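PDB 4J6F: putative alcohol dehydrogenase from Sinorhizobium meliloti, which probably acts as a zinc-binding, NAD(P)-dependent dehydrogenase of the medium-chain family, interconverting alcohols and carbonyl compounds. Local coordinates for residues A222-A227 with P234-G239; L247-Q252 with R349-G354; E196-R201 with A279-G284; E243-D248 with N372-L377; A202-G207 with I275-D280. All blocks are in the same frame, centred on the assembly; numbering follows the deposited sequence.

Contact 1. Residues A222-A227 with P234-G239; sequences AIIQLA and PIAVAG
Three apolar pairs join Ile224 and Ala227 of helix 218-229 to Pro234 and Ala236 of strand 233-238. The two branches of Ile224 work on different partners. Its CG2 meets CG of Pro234 at 4.0 Å, the two side chains crossing at about a right angle, while the longer branch reaches further along the strand to bring CD1 within 3.8 Å of the CB of Ala236. The split follows from the first torsion: CG1 stands anti to the carbonyl carbon and beside the backbone N (chi1 -64°), and the extended second torsion carries CD1 outward. One turn on, CB of Ala227 points at the strand and lies 4.0 Å from CB of Pro234, which makes the proline ring the common partner of both helical residues.

A second kind of contact is between ring and backbone. CG of Pro234 comes to 3.7 Å from the carbonyl O of Ile224, so the ring packs against the helix backbone as well as its side chains.

No hydrogen bond passes between 222-227 and 234-239. The helix runs antiparallel to the strand, the axes of the two short segments 168° apart and 8.6 Å at closest approach, as expected where one leads back to the other in the beta-alpha-beta crossover from strand 209-212. The backbone of the strand is engaged with its sheet neighbours, Ala236 with Ala253 and Val255, and Ile235 with Val210 and Val212. With all four touching residues buried, helix and strand are held here by shape and the exclusion of water, with no directional bond across the pair.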
# COMPACT_ATOMS: atom_id res chain seq x y z
N ALA A 222 8.04 -8.35 -18.73
CA ALA A 222 8.58 -9.36 -17.84
C ALA A 222 7.46 -9.85 -16.96
O ALA A 222 7.28 -11.05 -16.78
CB ALA A 222 9.71 -8.78 -17.00
N ILE A 223 6.69 -8.91 -16.43
CA ILE A 223 5.62 -9.27 -15.54
C ILE A 223 4.63 -10.19 -16.23
O ILE A 223 4.14 -11.13 -15.61
CB ILE A 223 4.95 -8.05 -14.94
CG1 ILE A 223 5.75 -7.62 -13.73
CG2 ILE A 223 3.53 -8.37 -14.49
CD1 ILE A 223 5.50 -6.20 -13.34
N ILE A 224 4.35 -9.93 -17.51
CA ILE A 224 3.48 -10.82 -18.28
C ILE A 224 4.01 -12.26 -18.30
O ILE A 224 3.27 -13.21 -18.04
CB ILE A 224 3.24 -10.27 -19.70
CG1 ILE A 224 2.49 -8.94 -19.59
CG2 ILE A 224 2.47 -11.27 -20.57
CD1 ILE A 224 2.35 -8.20 -20.90
N GLN A 225 5.30 -12.40 -18.58
CA GLN A 225 5.93 -13.72 -18.55
C GLN A 225 5.97 -14.29 -17.14
O GLN A 225 5.55 -15.44 -16.92
CB GLN A 225 7.34 -13.68 -19.15
CG GLN A 225 7.41 -13.41 -20.64
CD GLN A 225 8.69 -13.93 -21.24
OE1 GLN A 225 8.79 -15.12 -21.58
NE2 GLN A 225 9.70 -13.06 -21.36
N LEU A 226 6.42 -13.50 -16.17
CA LEU A 226 6.51 -14.00 -14.81
C LEU A 226 5.14 -14.38 -14.26
O LEU A 226 5.02 -15.36 -13.53
CB LEU A 226 7.24 -13.01 -13.91
CG LEU A 226 8.68 -12.69 -14.30
CD1 LEU A 226 9.11 -11.46 -13.53
CD2 LEU A 226 9.64 -13.83 -14.03
N ALA A 227 4.10 -13.63 -14.61
CA ALA A 227 2.74 -14.01 -14.24
C ALA A 227 2.41 -15.43 -14.73
O ALA A 227 1.88 -16.26 -13.97
CB ALA A 227 1.74 -13.03 -14.81
N PRO A 234 -2.32 -12.83 -16.85
CA PRO A 234 -2.04 -11.43 -17.16
C PRO A 234 -2.94 -10.88 -18.26
O PRO A 234 -3.25 -11.59 -19.22
CB PRO A 234 -0.60 -11.46 -17.65
CG PRO A 234 -0.42 -12.83 -18.22
CD PRO A 234 -1.45 -13.74 -17.61
N ILE A 235 -3.34 -9.62 -18.10
CA ILE A 235 -4.05 -8.88 -19.13
C ILE A 235 -3.27 -7.61 -19.40
O ILE A 235 -3.11 -6.76 -18.51
CB ILE A 235 -5.49 -8.51 -18.69
CG1 ILE A 235 -6.35 -9.77 -18.59
CG2 ILE A 235 -6.14 -7.55 -19.68
CD1 ILE A 235 -7.68 -9.51 -17.94
N ALA A 236 -2.78 -7.47 -20.62
CA ALA A 236 -1.88 -6.38 -20.97
C ALA A 236 -2.68 -5.14 -21.32
O ALA A 236 -3.72 -5.23 -21.97
CB ALA A 236 -1.00 -6.79 -22.13
N VAL A 237 -2.20 -3.97 -20.88
CA VAL A 237 -2.69 -2.71 -21.42
C VAL A 237 -1.57 -2.23 -22.28
O VAL A 237 -0.49 -1.93 -21.76
CB VAL A 237 -2.97 -1.63 -20.36
CG1 VAL A 237 -3.42 -0.35 -21.04
CG2 VAL A 237 -4.03 -2.09 -19.37
N ALA A 238 -1.80 -2.18 -23.59
CA ALA A 238 -0.71 -1.90 -24.54
C ALA A 238 -1.03 -0.78 -25.50
O ALA A 238 -2.20 -0.56 -25.84
CB ALA A 238 -0.35 -3.16 -25.34
N GLY A 239 0.02 -0.10 -25.94
CA GLY A 239 -0.09 0.88 -27.03
C GLY A 239 -0.68 0.32 -28.32
O GLY A 239 -0.65 -0.90 -28.55

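Contact 2. Residues L247-Q252 with R349-G354; sequences LDIGAQ and RPLVGG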
# COMPACT_ATOMS: atom_id res chain seq x y z
N LEU A 247 0.03 -10.69 -26.96
CA LEU A 247 -0.47 -12.05 -27.08
C LEU A 247 0.68 -13.06 -27.26
O LEU A 247 0.67 -14.16 -26.68
CB LEU A 247 -1.48 -12.16 -28.23
CG LEU A 247 -2.83 -11.45 -28.04
CD1 LEU A 247 -3.70 -11.56 -29.28
CD2 LEU A 247 -3.60 -11.96 -26.81
N ASP A 248 1.69 -12.67 -28.02
CA ASP A 248 2.81 -13.56 -28.30
C ASP A 248 3.63 -13.91 -27.07
O ASP A 248 4.21 -14.99 -27.01
CB ASP A 248 3.72 -12.95 -29.37
CG ASP A 248 4.31 -14.00 -30.29
OD1 ASP A 248 4.32 -15.19 -29.92
OD2 ASP A 248 4.74 -13.62 -31.40
N ILE A 249 3.69 -13.02 -26.10
CA ILE A 249 4.47 -13.30 -24.90
C ILE A 249 3.65 -13.86 -23.75
O ILE A 249 4.19 -14.07 -22.67
CB ILE A 249 5.33 -12.10 -24.46
CG1 ILE A 249 4.45 -10.93 -24.02
CG2 ILE A 249 6.26 -11.67 -25.59
CD1 ILE A 249 5.20 -9.82 -23.33
N GLY A 250 2.35 -14.11 -23.98
CA GLY A 250 1.51 -14.86 -23.04
C GLY A 250 0.34 -14.13 -22.39
O GLY A 250 -0.30 -14.67 -21.49
N ALA A 251 0.05 -12.90 -22.83
CA ALA A 251 -1.09 -12.15 -22.28
C ALA A 251 -2.38 -12.89 -22.61
O ALA A 251 -2.52 -13.44 -23.69
CB ALA A 251 -1.14 -10.74 -22.82
N GLN A 252 -3.31 -12.89 -21.67
CA GLN A 252 -4.60 -13.52 -21.87
C GLN A 252 -5.44 -12.71 -22.84
O GLN A 252 -5.99 -13.24 -23.79
CB GLN A 252 -5.33 -13.70 -20.53
CG GLN A 252 -6.72 -14.32 -20.62
CD GLN A 252 -6.72 -15.69 -21.29
OE1 GLN A 252 -5.73 -16.43 -21.26
NE2 GLN A 252 -7.85 -16.03 -21.90
N ARG A 349 11.17 -16.52 -21.58
CA ARG A 349 12.05 -16.48 -22.75
C ARG A 349 12.61 -15.07 -23.06
O ARG A 349 11.99 -14.06 -22.73
CB ARG A 349 11.37 -17.12 -23.97
CG ARG A 349 10.10 -16.43 -24.46
CD ARG A 349 9.53 -17.11 -25.69
NE ARG A 349 8.36 -16.42 -26.23
CZ ARG A 349 8.40 -15.48 -27.18
NH1 ARG A 349 9.56 -15.10 -27.69
NH2 ARG A 349 7.27 -14.92 -27.62
N PRO A 350 13.79 -15.00 -23.70
CA PRO A 350 14.38 -13.68 -23.94
C PRO A 350 13.62 -12.91 -25.01
O PRO A 350 13.17 -13.50 -25.99
CB PRO A 350 15.79 -14.01 -24.42
CG PRO A 350 15.63 -15.33 -25.12
CD PRO A 350 14.59 -16.08 -24.33
N LEU A 351 13.49 -11.61 -24.82
CA LEU A 351 12.82 -10.77 -25.80
C LEU A 351 13.80 -9.75 -26.37
O LEU A 351 14.00 -8.67 -25.81
CB LEU A 351 11.62 -10.07 -25.15
CG LEU A 351 10.65 -11.03 -24.45
CD1 LEU A 351 9.65 -10.27 -23.60
CD2 LEU A 351 9.97 -11.91 -25.50
N VAL A 352 14.44 -10.09 -27.48
CA VAL A 352 15.42 -9.16 -28.02
C VAL A 352 14.76 -8.20 -29.00
O VAL A 352 14.35 -8.60 -30.09
CB VAL A 352 16.63 -9.88 -28.65
CG1 VAL A 352 17.60 -8.87 -29.23
CG2 VAL A 352 17.33 -10.72 -27.60
N GLY A 353 14.67 -6.93 -28.60
CA GLY A 353 14.02 -5.92 -29.41
C GLY A 353 14.96 -5.28 -30.41
O GLY A 353 14.51 -4.69 -31.39
N GLY A 354 16.27 -5.37 -30.16
CA GLY A 354 17.28 -4.83 -31.07
C GLY A 354 18.66 -4.81 -30.45
O GLY A 354 18.80 -4.87 -29.23
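At the C-terminal end of helix 243-248, Asp248 and Ile249 meet Arg349 and Leu351, which lead into strand 352-357. Arg349 NH2 donates to the main-chain O of Asp248 at 3.1 Å, with an N-H...O angle of 153°. The oxygen lies at the edge of the guanidinium, almost in its plane, but the nitrogen stands well above the plane of the carbonyl, 62° out of it. The same NH2 makes a long salt bridge of 3.8 Å to OD1 of Asp248, and the carboxylate and guanidinium planes are steeply inclined to each other. An extended chain from CG to NE carries the guanidinium to this helix end.

Asp248 is the last residue of the helix, which closes in a Schellman motif at Gly250 with positive phi. A C-terminal helix carbonyl is probably an electron-rich acceptor, well suited to a cationic partner.

Beside the polar pair, CG2 of Ile249 touches CD2 of Leu351 at 3.7 Å and lies 4.0 Å from NH2 of Arg349, obliquely to its guanidinium. Both Ile249 and Leu351 also rest on Ser221 of helix 218-229, while Gln225 of that helix accepts from the backbone N of Arg349.

Contact 3. Residues E196-R201 with A279-G284; sequences ERMLER and ADLVGG
Asp280, whose backbone N lies 4.2 Å from the CE methyl of Met198, carries a flat carboxylate that is gripped by its own chain. Its OD1 accepts two amide protons from the same face of the plane. Val282 N, at 3.0 Å from OD1 of Asp280, comes from above, 52° out of the plane, whereas Gly283 N, at 2.9 Å, arrives on the syn side and nearer the plane. The pair makes an Asx turn extended to an Asx motif, fixing the turn that follows Asp280. OD1 is also bonded to Thr213 and OD2 to the hydroxyl of Tyr300, so this buried carboxylate is held at both oxygens.

Across the contact the touching is apolar and falls to one long side chain. Met198, a selenomethionine here, points at the strand from helix 189-201. Its chain is extended at the second torsion and bent at the third (chi3 69°), which turns CE back onto the CB of Ala279 at 3.9 Å. The SE atom of Met198 faces CD2 of Leu281 at 4.4 Å, a looser approach; Leu281 sets off to one side and its CD2 reaches toward the selenium. No hydrogen bond links the two segments.

Met198 also touches Ile223, and Leu281 reaches Val219, so helix 218-229 flanks the contact. Farther round helix 189-201, Glu196 and Arg197 form salt bridges with Arg338 and Asp335, respectively, and Arg201 donates to Leu323 O of the second subunit. The contact sets helix 189-201 against strand 277-280, which lies between strands 209-212 and 299-302 in the parallel sheet.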
# COMPACT_ATOMS: atom_id res chain seq x y z
N GLU A 196 9.74 -9.76 -10.71
CA GLU A 196 9.52 -10.78 -9.67
C GLU A 196 9.15 -10.21 -8.31
O GLU A 196 8.18 -10.68 -7.71
CB GLU A 196 10.73 -11.70 -9.49
CG GLU A 196 10.55 -13.10 -10.03
CD GLU A 196 9.32 -13.81 -9.48
OE1 GLU A 196 9.28 -14.14 -8.28
OE2 GLU A 196 8.40 -14.07 -10.28
N ARG A 197 9.91 -9.21 -7.85
CA ARG A 197 9.72 -8.63 -6.51
C ARG A 197 8.32 -8.08 -6.43
O ARG A 197 7.61 -8.32 -5.46
CB ARG A 197 10.71 -7.49 -6.25
CG ARG A 197 11.34 -7.44 -4.86
CD ARG A 197 10.43 -7.87 -3.72
NE ARG A 197 11.14 -8.66 -2.71
CZ ARG A 197 11.40 -8.26 -1.47
NH1 ARG A 197 11.01 -7.07 -1.05
NH2 ARG A 197 12.06 -9.06 -0.65
N MSE A 198 7.92 -7.36 -7.48
CA MSE A 198 6.59 -6.75 -7.56
C MSE A 198 5.56 -7.82 -7.36
O MSE A 198 4.66 -7.66 -6.54
CB MSE A 198 6.40 -6.05 -8.90
CG MSE A 198 7.07 -4.67 -8.94
SE MSE A 198 6.84 -3.89 -10.75
CE MSE A 198 4.91 -3.54 -10.75
N LEU A 199 5.70 -8.93 -8.08
CA LEU A 199 4.74 -10.02 -8.00
C LEU A 199 4.76 -10.73 -6.65
O LEU A 199 3.75 -11.28 -6.22
CB LEU A 199 4.95 -11.03 -9.14
CG LEU A 199 4.65 -10.47 -10.54
CD1 LEU A 199 4.81 -11.54 -11.61
CD2 LEU A 199 3.27 -9.83 -10.62
N GLU A 200 5.91 -10.67 -5.98
CA GLU A 200 6.07 -11.26 -4.66
C GLU A 200 5.46 -10.36 -3.58
O GLU A 200 4.83 -10.83 -2.61
CB GLU A 200 7.56 -11.53 -4.42
CG GLU A 200 7.88 -12.50 -3.28
CD GLU A 200 7.72 -13.96 -3.65
OE1 GLU A 200 8.31 -14.79 -2.93
OE2 GLU A 200 7.03 -14.30 -4.65
N ARG A 201 5.62 -9.05 -3.75
CA ARG A 201 5.11 -8.06 -2.80
C ARG A 201 3.60 -8.00 -2.82
O ARG A 201 2.96 -7.79 -1.80
CB ARG A 201 5.69 -6.68 -3.09
CG ARG A 201 7.15 -6.51 -2.68
CD ARG A 201 7.30 -6.37 -1.17
NE ARG A 201 6.45 -5.30 -0.69
CZ ARG A 201 6.70 -4.01 -0.91
NH1 ARG A 201 7.78 -3.64 -1.59
NH2 ARG A 201 5.85 -3.10 -0.46
N ALA A 279 -0.40 -4.21 -11.77
CA ALA A 279 1.02 -3.91 -11.89
C ALA A 279 1.12 -2.67 -12.78
O ALA A 279 0.82 -2.72 -13.98
CB ALA A 279 1.77 -5.09 -12.50
N ASP A 280 1.50 -1.55 -12.18
CA ASP A 280 1.51 -0.27 -12.86
C ASP A 280 2.92 0.18 -13.18
O ASP A 280 3.77 0.26 -12.29
CB ASP A 280 0.83 0.78 -11.99
CG ASP A 280 0.67 2.10 -12.68
OD1 ASP A 280 0.75 2.19 -13.93
OD2 ASP A 280 0.44 3.09 -11.95
N LEU A 281 3.19 0.48 -14.45
CA LEU A 281 4.50 0.99 -14.82
C LEU A 281 4.41 2.34 -15.49
O LEU A 281 5.42 2.90 -15.92
CB LEU A 281 5.23 -0.01 -15.68
CG LEU A 281 5.50 -1.16 -14.71
CD1 LEU A 281 5.23 -2.52 -15.34
CD2 LEU A 281 6.88 -1.02 -14.08
N VAL A 282 3.18 2.83 -15.60
CA VAL A 282 2.90 4.12 -16.21
C VAL A 282 2.57 5.23 -15.21
O VAL A 282 3.13 6.30 -15.27
CB VAL A 282 1.73 3.99 -17.20
CG1 VAL A 282 1.46 5.29 -17.91
CG2 VAL A 282 2.02 2.89 -18.19
N GLY A 283 1.66 4.95 -14.27
CA GLY A 283 1.20 5.96 -13.33
C GLY A 283 0.54 7.13 -14.03
O GLY A 283 -0.21 6.95 -15.00
N GLY A 284 0.83 8.34 -13.54
CA GLY A 284 0.30 9.57 -14.13
C GLY A 284 -1.21 9.66 -14.20
O GLY A 284 -1.91 9.40 -13.21

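Contact 4. Residues E243-D248 with N372-L377; sequences EAAMLD and NFVGKL
Just ahead of Val374, the residue that meets Ala245 and Met246 of helix 243-248, Phe373 turns its ring back over its own segment. CD2 of Leu377 sits 3.8 Å above one face of the Phe373 ring, over the centre, in a CH-pi arrangement, and Gly375 O lies in plane at the ring edge; Phe368 of helix 361-370 packs on both Phe373 and Leu377.

Val374 then points at the helix and divides its two methyls between neighbouring residues. CG2 of Val374 is 3.9 Å from the CB of Ala245, which faces it directly. CG1 of the valine, standing anti to the backbone N (chi1 178°), is 3.7 Å from CE of Met246, a selenomethionine. That side chain leaves the helix to one side, but bends at the second and third torsions bring CE round to the valine, and the two side chains run past each other in opposite directions. The contact is wholly apolar, with no hydrogen bond between the segments.

Gly375 follows with positive phi, and the chain enters strand 376-380, where the backbone of Lys376 bonds to Leu351 and Gly353.

Met246 also packs on Ala236, Ala238 and Val254 of the parallel sheet. Val374 thus joins a Rossmann-type domain to the approach of a strand in the mixed sheet, as in the two-domain architecture of medium-chain dehydrogenases.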
# COMPACT_ATOMS: atom_id res chain seq x y z
N GLU A 243 -0.61 -5.03 -29.69
CA GLU A 243 -1.52 -6.06 -29.17
C GLU A 243 -1.03 -7.47 -29.48
O GLU A 243 -0.92 -8.32 -28.58
CB GLU A 243 -2.95 -5.89 -29.72
CG GLU A 243 -3.63 -4.56 -29.41
CD GLU A 243 -3.21 -3.42 -30.32
OE1 GLU A 243 -2.44 -3.65 -31.30
OE2 GLU A 243 -3.65 -2.27 -30.07
N ALA A 244 -0.74 -7.73 -30.76
CA ALA A 244 -0.36 -9.06 -31.19
C ALA A 244 0.95 -9.48 -30.53
O ALA A 244 1.13 -10.66 -30.22
CB ALA A 244 -0.27 -9.15 -32.70
N ALA A 245 1.84 -8.52 -30.29
CA ALA A 245 3.08 -8.81 -29.58
C ALA A 245 2.83 -9.24 -28.14
O ALA A 245 3.55 -10.10 -27.62
CB ALA A 245 4.01 -7.61 -29.61
N MSE A 246 1.82 -8.66 -27.50
CA MSE A 246 1.52 -8.99 -26.11
C MSE A 246 0.94 -10.36 -26.04
O MSE A 246 1.33 -11.15 -25.17
CB MSE A 246 0.60 -7.96 -25.46
CG MSE A 246 1.21 -6.56 -25.39
SE MSE A 246 2.88 -6.51 -24.33
CE MSE A 246 4.23 -6.92 -25.70
N LEU A 247 0.03 -10.69 -26.96
CA LEU A 247 -0.47 -12.05 -27.08
C LEU A 247 0.68 -13.06 -27.26
O LEU A 247 0.67 -14.16 -26.68
CB LEU A 247 -1.48 -12.16 -28.23
CG LEU A 247 -2.83 -11.45 -28.04
CD1 LEU A 247 -3.70 -11.56 -29.28
CD2 LEU A 247 -3.60 -11.96 -26.81
N ASP A 248 1.69 -12.67 -28.02
CA ASP A 248 2.81 -13.56 -28.30
C ASP A 248 3.63 -13.91 -27.07
O ASP A 248 4.21 -14.99 -27.01
CB ASP A 248 3.72 -12.95 -29.37
CG ASP A 248 4.31 -14.00 -30.29
OD1 ASP A 248 4.32 -15.19 -29.92
OD2 ASP A 248 4.74 -13.62 -31.40
N ASN A 372 9.46 2.46 -29.51
CA ASN A 372 8.81 1.84 -30.67
C ASN A 372 9.42 0.49 -30.97
O ASN A 372 9.97 0.27 -32.06
CB ASN A 372 8.88 2.74 -31.89
CG ASN A 372 8.22 4.08 -31.64
OD1 ASN A 372 7.12 4.14 -31.11
ND2 ASN A 372 8.91 5.15 -31.99
N PHE A 373 9.34 -0.39 -29.97
CA PHE A 373 9.90 -1.74 -30.01
C PHE A 373 9.31 -2.53 -28.85
O PHE A 373 8.69 -1.96 -27.94
CB PHE A 373 11.43 -1.71 -29.92
CG PHE A 373 11.94 -1.21 -28.60
CD1 PHE A 373 12.07 -2.06 -27.52
CD2 PHE A 373 12.28 0.12 -28.44
CE1 PHE A 373 12.53 -1.60 -26.30
CE2 PHE A 373 12.75 0.59 -27.22
CZ PHE A 373 12.86 -0.27 -26.15
N VAL A 374 9.51 -3.85 -28.88
CA VAL A 374 9.05 -4.73 -27.80
C VAL A 374 10.20 -5.48 -27.14
O VAL A 374 11.18 -5.82 -27.79
CB VAL A 374 8.00 -5.74 -28.27
CG1 VAL A 374 7.61 -6.66 -27.12
CG2 VAL A 374 6.78 -5.01 -28.81
N GLY A 375 10.06 -5.72 -25.84
CA GLY A 375 11.12 -6.38 -25.08
C GLY A 375 12.26 -5.43 -24.78
O GLY A 375 12.04 -4.31 -24.29
N LYS A 376 13.49 -5.86 -25.03
CA LYS A 376 14.65 -5.11 -24.58
C LYS A 376 15.71 -4.87 -25.64
O LYS A 376 15.91 -5.66 -26.53
CB LYS A 376 15.27 -5.81 -23.37
CG LYS A 376 14.23 -6.48 -22.48
CD LYS A 376 14.55 -6.37 -21.00
CE LYS A 376 15.16 -5.04 -20.62
NZ LYS A 376 16.61 -5.19 -20.32
N LEU A 377 16.39 -3.73 -25.51
CA LEU A 377 17.51 -3.38 -26.36
C LEU A 377 18.81 -3.77 -25.66
O LEU A 377 18.95 -3.63 -24.43
CB LEU A 377 17.48 -1.89 -26.74
CG LEU A 377 16.21 -1.37 -27.42
CD1 LEU A 377 16.40 0.07 -27.87
CD2 LEU A 377 15.75 -2.20 -28.61

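Contact 5. Residues A202-G207 with I275-D280; sequences ARLAAG and IDVVAD
Val277 faces Ala202 and Leu204 and gives one methyl to each. CG1 of Val277, placed anti to the backbone N (chi1 173°), lies 4.1 Å from the CB of Ala202, while CG2 of Val277, beside that nitrogen, is 4.0 Å from CD1 of Leu204. Ala202 points straight at the strand. Leu204 sets out to one side and reaches over with its CD1 methyl, its side chain meeting the valine at a slant. All three residues are buried, and no hydrogen bond connects the segments.

The next shell is backbone and charge. Between the two apolar residues Arg203 adopts a left-handed conformation with positive phi, the Schellman motif that ends helix 189-201, and this turn is consistent with Ala202 and Leu204 reaching the same valine. Leu204 N probably bonds back to Leu199 O in the last turn. Arg203 forms a salt bridge with Glu324, and Ala202 O accepts from Arg299.

Farther out, Val210 of strand 209-212 packs on both Leu204 and Val277, making the valine part of a small apolar cluster. Asp276 bonds to Thr209 N through OD2 and forms a salt bridge with Arg295 through OD1, which holds the residue before Val277 to both.

The arrangement is that of a loop running from a helix C-cap into strand 209-212 and closing over Val277 of strand 277-280, its neighbour in the parallel sheet of a Rossmann-type domain.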
# COMPACT_ATOMS: atom_id res chain seq x y z
N ALA A 202 3.03 -8.18 -4.01
CA ALA A 202 1.59 -8.23 -4.18
C ALA A 202 1.02 -9.62 -3.88
O ALA A 202 -0.19 -9.80 -3.93
CB ALA A 202 1.23 -7.79 -5.59
N ARG A 203 1.88 -10.59 -3.61
CA ARG A 203 1.47 -11.98 -3.32
C ARG A 203 0.57 -12.59 -4.40
O ARG A 203 -0.42 -13.27 -4.07
CB ARG A 203 0.75 -12.04 -1.98
CG ARG A 203 1.64 -11.78 -0.78
CD ARG A 203 0.83 -11.57 0.49
NE ARG A 203 0.18 -10.26 0.50
CZ ARG A 203 -1.12 -10.05 0.31
NH1 ARG A 203 -1.60 -8.82 0.34
NH2 ARG A 203 -1.95 -11.05 0.08
N LEU A 204 0.89 -12.36 -5.67
CA LEU A 204 0.08 -12.85 -6.77
C LEU A 204 0.11 -14.38 -6.86
O LEU A 204 1.17 -14.98 -6.97
CB LEU A 204 0.52 -12.23 -8.08
CG LEU A 204 -0.12 -12.75 -9.37
CD1 LEU A 204 -1.61 -12.46 -9.41
CD2 LEU A 204 0.57 -12.17 -10.61
N ALA A 205 -1.06 -15.00 -6.81
CA ALA A 205 -1.21 -16.46 -6.75
C ALA A 205 -1.68 -17.06 -8.07
O ALA A 205 -2.27 -16.34 -8.90
CB ALA A 205 -2.20 -16.83 -5.65
N ALA A 206 -1.45 -18.36 -8.25
CA ALA A 206 -2.00 -19.12 -9.38
C ALA A 206 -3.50 -18.88 -9.51
O ALA A 206 -4.22 -18.84 -8.50
CB ALA A 206 -1.74 -20.60 -9.19
N GLY A 207 -3.97 -18.68 -10.74
CA GLY A 207 -5.39 -18.42 -11.01
C GLY A 207 -5.87 -16.98 -10.85
O GLY A 207 -6.97 -16.64 -11.30
N ILE A 275 -10.31 -8.03 -11.23
CA ILE A 275 -8.88 -7.82 -11.26
C ILE A 275 -8.34 -7.90 -9.85
O ILE A 275 -8.73 -7.11 -8.99
CB ILE A 275 -8.54 -6.45 -11.88
CG1 ILE A 275 -9.10 -6.34 -13.30
CG2 ILE A 275 -7.03 -6.21 -11.86
CD1 ILE A 275 -8.63 -7.42 -14.26
N ASP A 276 -7.44 -8.85 -9.62
CA ASP A 276 -6.88 -9.08 -8.29
C ASP A 276 -5.72 -8.14 -8.02
O ASP A 276 -5.56 -7.65 -6.90
CB ASP A 276 -6.42 -10.54 -8.18
CG ASP A 276 -7.57 -11.53 -8.34
OD1 ASP A 276 -8.50 -11.49 -7.50
OD2 ASP A 276 -7.56 -12.32 -9.31
N VAL A 277 -4.92 -7.91 -9.05
CA VAL A 277 -3.68 -7.16 -8.92
C VAL A 277 -3.51 -6.24 -10.10
O VAL A 277 -3.79 -6.62 -11.24
CB VAL A 277 -2.45 -8.09 -8.84
CG1 VAL A 277 -1.17 -7.26 -8.86
CG2 VAL A 277 -2.50 -8.97 -7.59
N VAL A 278 -3.06 -5.03 -9.82
CA VAL A 278 -2.63 -4.13 -10.86
C VAL A 278 -1.13 -3.95 -10.69
O VAL A 278 -0.66 -3.65 -9.59
CB VAL A 278 -3.36 -2.77 -10.76
CG1 VAL A 278 -2.62 -1.69 -11.55
CG2 VAL A 278 -4.78 -2.91 -11.25
N ALA A 279 -0.40 -4.21 -11.77
CA ALA A 279 1.02 -3.91 -11.89
C ALA A 279 1.12 -2.67 -12.78
O ALA A 279 0.82 -2.72 -13.98
CB ALA A 279 1.77 -5.09 -12.50
N ASP A 280 1.50 -1.55 -12.18
CA ASP A 280 1.51 -0.27 -12.86
C ASP A 280 2.92 0.18 -13.18
O ASP A 280 3.77 0.26 -12.29
CB ASP A 280 0.83 0.78 -11.99
CG ASP A 280 0.67 2.10 -12.68
OD1 ASP A 280 0.75 2.19 -13.93
OD2 ASP A 280 0.44 3.09 -11.95

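From the N terminus, helix 189-201 and the loop after it open contacts 3 and 5, which both end on strand 277-280 and share Ala279 and Asp280. Contact 1 closes a short local loop nested inside both, and touches each of them through Ile223. After it, in series, helix 243-248 opens contacts 4 and 2. Their partners come far later in the chain, beyond strand 277-280, so both cross contacts 3 and 5. Contacts 1, 3 and 5 tie helices and a loop to the parallel sheet, whereas contacts 2 and 4, joined by bonds from Lys376 to Leu351 and Gly353, link that region to the segments leading into the neighbouring strands 352-357 and 376-380 of the mixed sheet.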